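Local coordinates for protein chorismate synthase (Campylobacter jejuni, PDB 1SQ1) that probably converts 5-enolpyruvylshikimate-3-phosphate to chorismate with reduced FMN as cofactor, the last step of the pathway to the aromatic branch point, at residues 6-11 against 23-28; 63-68 against 77-82. All blocks are in the same frame, centred on the assembly; numbering follows the deposited sequence.

In the fold
Both contacts belong to one five-stranded antiparallel sheet, ordered 3-4, 9-13, 21-26, 78-82, 62-64. Interaction 1 joins 9-13 to 21-26, and interaction 2 joins strand 62-64, outermost within this chain, to 78-82; their centres lie about 12 Å apart, and along the chain the first closes before the second opens. Strands 21-26 and 78-82 are neighbours, so the two contacts meet directly: Ile25 O lies 2.9 Å from Ile78 N, and Ile24 CD1 packs 3.4 Å from Ala79 CB. Helix 128-143 covers Cys23, Ile25, Ile78 and Ile80 on one face. Residues of the second subunit reach both contacts, which places this sheet at an interface of the homotetramer.

Interaction 1 of 2, residues 6-11 against 23-28; sequences TRLKFT and CIIDGM
Phe10 and Cys23 meet at the closed end of this pair of strands: ring atom CE2 lies 3.3 Å from Cys23 CB, and Cys23 SG sits at the edge of the ring, 5.1 Å from its centre, in a sulfur-aromatic contact. Phe10 CG is anti to the backbone N (chi1 164°), and the ring beyond it comes nearer the partner strand. Ile25 CG1 approaches the ring edge from the same face of the sheet. Further along, Leu8 lays CD2 3.6 Å from Ile25 CG2, while its CG meets the selenomethionine methyl, Met28 CE, at 3.9 Å. Two backbone bonds set the register, Thr11 N to Ile24 O (2.8 Å) and Ile24 N to Thr11 O; Asp26 N also donates to Lys9 O, a single bond of 3.1 Å. Past the strands, Gly27 CA passes 3.7 Å from Arg7 O. Lys9 turns its amino group back to Thr6 O and Gly5 O, and Arg7 NH1 reaches Leu346 O of the third subunit. Helices 128-143 and 325-346 cover the Phe10, Cys23 and Ile25 face; on the other, Ile24 packs on Phe13 of the second subunit. The whole is an antiparallel beta hairpin, strands 9-13 and 21-26, within the chorismate synthase fold.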
loop_
_atom_site.group_PDB
_atom_site.type_symbol
_atom_site.label_atom_id
_atom_site.label_comp_id
_atom_site.label_asym_id
_atom_site.label_seq_id
_atom_site.Cartn_x
_atom_site.Cartn_y
_atom_site.Cartn_z
ATOM N N THR A 6 -0.267 -0.175 -8.210
ATOM C CA THR A 6 -1.181 0.442 -7.249
ATOM C C THR A 6 -2.552 -0.232 -7.303
ATOM O O THR A 6 -2.973 -0.867 -6.348
ATOM C CB THR A 6 -1.408 1.920 -7.549
ATOM O OG1 THR A 6 -0.152 2.575 -7.748
ATOM C CG2 THR A 6 -2.126 2.571 -6.403
ATOM N N ARG A 7 -3.242 -0.091 -8.431
ATOM C CA ARG A 7 -4.568 -0.674 -8.593
ATOM C C ARG A 7 -4.537 -2.013 -9.336
ATOM O O ARG A 7 -5.333 -2.903 -9.035
ATOM C CB ARG A 7 -5.481 0.317 -9.325
ATOM C CG ARG A 7 -6.959 -0.041 -9.323
ATOM C CD ARG A 7 -7.618 0.334 -8.003
ATOM N NE ARG A 7 -8.989 -0.170 -7.865
ATOM C CZ ARG A 7 -9.339 -1.452 -7.977
ATOM N NH1 ARG A 7 -10.604 -1.824 -7.828
ATOM N NH2 ARG A 7 -8.426 -2.372 -8.256
ATOM N N LEU A 8 -3.634 -2.146 -10.309
ATOM C CA LEU A 8 -3.480 -3.379 -11.100
ATOM C C LEU A 8 -2.232 -4.114 -10.584
ATOM O O LEU A 8 -1.164 -4.072 -11.191
ATOM C CB LEU A 8 -3.295 -3.041 -12.584
ATOM C CG LEU A 8 -3.806 -4.028 -13.640
ATOM C CD1 LEU A 8 -2.695 -4.381 -14.619
ATOM C CD2 LEU A 8 -4.357 -5.262 -12.972
ATOM N N LYS A 9 -2.394 -4.790 -9.455
ATOM C CA LYS A 9 -1.331 -5.521 -8.789
ATOM C C LYS A 9 -0.890 -6.805 -9.463
ATOM O O LYS A 9 -1.670 -7.730 -9.589
ATOM C CB LYS A 9 -1.776 -5.834 -7.365
ATOM C CG LYS A 9 -2.137 -4.603 -6.575
ATOM C CD LYS A 9 -2.241 -4.884 -5.093
ATOM C CE LYS A 9 -2.462 -3.587 -4.358
ATOM N NZ LYS A 9 -1.384 -2.638 -4.712
ATOM N N PHE A 10 0.372 -6.863 -9.871
ATOM C CA PHE A 10 0.924 -8.055 -10.506
ATOM C C PHE A 10 1.746 -8.820 -9.485
ATOM O O PHE A 10 2.570 -8.231 -8.796
ATOM C CB PHE A 10 1.809 -7.656 -11.682
ATOM C CG PHE A 10 2.717 -8.751 -12.166
ATOM C CD1 PHE A 10 4.085 -8.723 -11.869
ATOM C CD2 PHE A 10 2.222 -9.800 -12.932
ATOM C CE1 PHE A 10 4.950 -9.722 -12.332
ATOM C CE2 PHE A 10 3.077 -10.804 -13.399
ATOM C CZ PHE A 10 4.444 -10.762 -13.098
ATOM N N THR A 11 1.531 -10.126 -9.387
ATOM C CA THR A 11 2.277 -10.932 -8.432
ATOM C C THR A 11 2.815 -12.221 -9.039
ATOM O O THR A 11 2.066 -12.999 -9.637
ATOM C CB THR A 11 1.410 -11.313 -7.215
ATOM O OG1 THR A 11 0.900 -10.123 -6.610
ATOM C CG2 THR A 11 2.230 -12.083 -6.182
ATOM N N CYS A 23 2.070 -16.342 -12.201
ATOM C CA CYS A 23 1.763 -14.964 -11.849
ATOM C C CYS A 23 0.280 -14.799 -11.540
ATOM O O CYS A 23 -0.533 -15.677 -11.840
ATOM C CB CYS A 23 2.189 -14.001 -12.963
ATOM S SG CYS A 23 1.083 -13.812 -14.364
ATOM N N ILE A 24 -0.059 -13.684 -10.901
ATOM C CA ILE A 24 -1.438 -13.381 -10.541
ATOM C C ILE A 24 -1.676 -11.925 -10.911
ATOM O O ILE A 24 -0.911 -11.051 -10.515
ATOM C CB ILE A 24 -1.680 -13.557 -9.008
ATOM C CG1 ILE A 24 -1.288 -14.962 -8.563
ATOM C CG2 ILE A 24 -3.145 -13.351 -8.672
ATOM C CD1 ILE A 24 -2.092 -16.059 -9.229
ATOM N N ILE A 25 -2.705 -11.657 -11.701
ATOM C CA ILE A 25 -3.003 -10.280 -12.048
ATOM C C ILE A 25 -4.336 -9.966 -11.391
ATOM O O ILE A 25 -5.371 -10.540 -11.733
ATOM C CB ILE A 25 -3.128 -10.058 -13.561
ATOM C CG1 ILE A 25 -1.821 -10.422 -14.268
ATOM C CG2 ILE A 25 -3.476 -8.611 -13.825
ATOM C CD1 ILE A 25 -1.737 -11.873 -14.742
ATOM N N ASP A 26 -4.307 -9.061 -10.427
ATOM C CA ASP A 26 -5.510 -8.688 -9.714
ATOM C C ASP A 26 -5.797 -7.236 -10.060
ATOM O O ASP A 26 -4.873 -6.444 -10.222
ATOM C CB ASP A 26 -5.273 -8.880 -8.207
ATOM C CG ASP A 26 -6.517 -8.647 -7.368
ATOM O OD1 ASP A 26 -7.545 -9.332 -7.570
ATOM O OD2 ASP A 26 -6.468 -7.771 -6.485
ATOM N N GLY A 27 -7.071 -6.896 -10.212
ATOM C CA GLY A 27 -7.428 -5.526 -10.521
ATOM C C GLY A 27 -7.955 -5.316 -11.922
ATOM O O GLY A 27 -8.421 -4.223 -12.249
HETATM N N MSE A 28 -7.878 -6.352 -12.748
HETATM C CA MSE A 28 -8.364 -6.265 -14.119
HETATM C C MSE A 28 -9.874 -6.118 -14.137
HETATM O O MSE A 28 -10.589 -6.849 -13.455
HETATM C CB MSE A 28 -7.954 -7.503 -14.916
HETATM C CG MSE A 28 -6.516 -7.451 -15.418
HETATM SE SE MSE A 28 -6.331 -6.542 -17.126
HETATM C CE MSE A 28 -6.263 -4.692 -16.560
#

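Interaction 2 of 2, residues 63-68 against 77-82; sequences QVLSGV and PIAIVV. With SO4 (sulfate ion), chain C.
Leu65 and Ala79 form the close part of this contact: Leu65 CB lies 3.6 Å from Ala79 CB, and Leu65 N donates to Ala79 O at 2.6 Å from above the carbonyl plane. Ser66 N adds a weak bond to the same oxygen. Leu65 CG is anti to its own carbonyl carbon (chi1 -60°); farther out, CD1 meets Val81 CG2 at 3.3 Å, the side chains crossing at a slant. Ser66 OG bonds to Pro77 O at 3.0 Å, and Ile78 packs CG1 against Gly67 CA at 3.7 Å. Glu15 and Gly14 of the second subunit pack on Leu65 and Ala79 respectively. Strand 62-64 is one of the two outermost strands of its five-stranded antiparallel sheet within this chain, and the pairing with 78-82 is short: Gln63 and Val81 are a hydrogen-bonded pair, Val64 and Ile80 a non-hydrogen-bonded one, before the chain leaves the strand at Leu65. On the Val64 face packing is looser, Val64 CG2 and Ile80 CD1 standing 4.4 Å apart; Phe34 touches Val64, and Val137 touches Ile80. Gln63 is solvent-exposed: CB stays near Val81 O, but the extended chain leads away from the partner strand. At the other end Gly67 N makes a weak bond to sulfate O1 (2.9 Å), probably from the crystallisation liquor and also held by Thr74 OG1 and Ser124 N of the second subunit, a residue predicted to bind FMN.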
loop_
_atom_site.group_PDB
_atom_site.type_symbol
_atom_site.label_atom_id
_atom_site.label_comp_id
_atom_site.label_asym_id
_atom_site.label_seq_id
_atom_site.Cartn_x
_atom_site.Cartn_y
_atom_site.Cartn_z
ATOM N N GLN A 63 -1.047 -21.654 -18.816
ATOM C CA GLN A 63 -2.337 -22.231 -18.460
ATOM C C GLN A 63 -3.148 -21.303 -17.543
ATOM O O GLN A 63 -2.936 -21.257 -16.330
ATOM C CB GLN A 63 -2.139 -23.588 -17.780
ATOM C CG GLN A 63 -3.421 -24.403 -17.700
ATOM C CD GLN A 63 -3.237 -25.754 -17.017
ATOM O OE1 GLN A 63 -2.394 -26.558 -17.422
ATOM N NE2 GLN A 63 -4.038 -26.012 -15.980
ATOM N N VAL A 64 -4.070 -20.557 -18.139
ATOM C CA VAL A 64 -4.912 -19.645 -17.383
ATOM C C VAL A 64 -5.730 -20.409 -16.351
ATOM O O VAL A 64 -6.573 -21.228 -16.712
ATOM C CB VAL A 64 -5.883 -18.911 -18.302
ATOM C CG1 VAL A 64 -6.712 -17.929 -17.493
ATOM C CG2 VAL A 64 -5.121 -18.215 -19.397
ATOM N N LEU A 65 -5.495 -20.131 -15.073
ATOM C CA LEU A 65 -6.219 -20.813 -14.008
ATOM C C LEU A 65 -7.552 -20.192 -13.583
ATOM O O LEU A 65 -8.431 -20.902 -13.095
ATOM C CB LEU A 65 -5.330 -20.947 -12.774
ATOM C CG LEU A 65 -4.034 -21.734 -12.946
ATOM C CD1 LEU A 65 -3.454 -22.013 -11.564
ATOM C CD2 LEU A 65 -4.302 -23.047 -13.679
ATOM N N SER A 66 -7.714 -18.884 -13.761
ATOM C CA SER A 66 -8.949 -18.224 -13.338
ATOM C C SER A 66 -9.055 -16.791 -13.833
ATOM O O SER A 66 -8.253 -16.340 -14.649
ATOM C CB SER A 66 -9.023 -18.200 -11.816
ATOM O OG SER A 66 -7.935 -17.464 -11.283
ATOM N N GLY A 67 -10.050 -16.079 -13.315
ATOM C CA GLY A 67 -10.253 -14.694 -13.691
ATOM C C GLY A 67 -10.914 -14.530 -15.042
ATOM O O GLY A 67 -11.266 -13.414 -15.439
ATOM N N VAL A 68 -11.073 -15.638 -15.756
ATOM C CA VAL A 68 -11.704 -15.617 -17.068
ATOM C C VAL A 68 -12.706 -16.752 -17.216
ATOM O O VAL A 68 -12.518 -17.844 -16.673
ATOM C CB VAL A 68 -10.675 -15.742 -18.197
ATOM C CG1 VAL A 68 -9.800 -14.508 -18.241
ATOM C CG2 VAL A 68 -9.841 -16.986 -17.989
ATOM N N PRO A 77 -9.097 -12.034 -9.798
ATOM C CA PRO A 77 -7.679 -12.326 -10.028
ATOM C C PRO A 77 -7.491 -13.416 -11.074
ATOM O O PRO A 77 -8.092 -14.485 -10.989
ATOM C CB PRO A 77 -7.175 -12.731 -8.642
ATOM C CG PRO A 77 -8.410 -13.157 -7.931
ATOM C CD PRO A 77 -9.412 -12.142 -8.365
ATOM N N ILE A 78 -6.650 -13.131 -12.059
ATOM C CA ILE A 78 -6.382 -14.052 -13.154
ATOM C C ILE A 78 -5.132 -14.871 -12.888
ATOM O O ILE A 78 -4.033 -14.429 -13.183
ATOM C CB ILE A 78 -6.202 -13.256 -14.459
ATOM C CG1 ILE A 78 -7.467 -12.446 -14.722
ATOM C CG2 ILE A 78 -5.896 -14.181 -15.617
ATOM C CD1 ILE A 78 -7.333 -11.464 -15.831
ATOM N N ALA A 79 -5.282 -16.065 -12.332
ATOM C CA ALA A 79 -4.097 -16.869 -12.065
ATOM C C ALA A 79 -3.597 -17.539 -13.341
ATOM O O ALA A 79 -4.384 -17.924 -14.206
ATOM C CB ALA A 79 -4.385 -17.913 -10.992
ATOM N N ILE A 80 -2.279 -17.661 -13.458
ATOM C CA ILE A 80 -1.663 -18.277 -14.628
ATOM C C ILE A 80 -0.403 -19.039 -14.232
ATOM O O ILE A 80 0.357 -18.605 -13.363
ATOM C CB ILE A 80 -1.293 -17.219 -15.701
ATOM C CG1 ILE A 80 -2.555 -16.474 -16.169
ATOM C CG2 ILE A 80 -0.594 -17.901 -16.863
ATOM C CD1 ILE A 80 -2.341 -15.495 -17.326
ATOM N N VAL A 81 -0.194 -20.187 -14.867
ATOM C CA VAL A 81 0.974 -21.010 -14.587
ATOM C C VAL A 81 1.588 -21.415 -15.917
ATOM O O VAL A 81 0.881 -21.860 -16.825
ATOM C CB VAL A 81 0.604 -22.293 -13.809
ATOM C CG1 VAL A 81 1.867 -22.953 -13.281
ATOM C CG2 VAL A 81 -0.337 -21.967 -12.671
ATOM N N VAL A 82 2.903 -21.263 -16.030
ATOM C CA VAL A 82 3.611 -21.599 -17.254
ATOM C C VAL A 82 4.716 -22.599 -16.969
ATOM O O VAL A 82 5.456 -22.441 -16.010
ATOM C CB VAL A 82 4.221 -20.340 -17.885
ATOM C CG1 VAL A 82 4.963 -20.701 -19.149
ATOM C CG2 VAL A 82 3.125 -19.336 -18.186
HETATM S S SO4 C . -13.265 -17.156 -11.937
HETATM O O1 SO4 C . -12.437 -17.657 -13.064
HETATM O O2 SO4 C . -14.687 -17.517 -12.190
HETATM O O3 SO4 C . -12.795 -17.783 -10.669
HETATM O O4 SO4 C . -13.139 -15.674 -11.843
#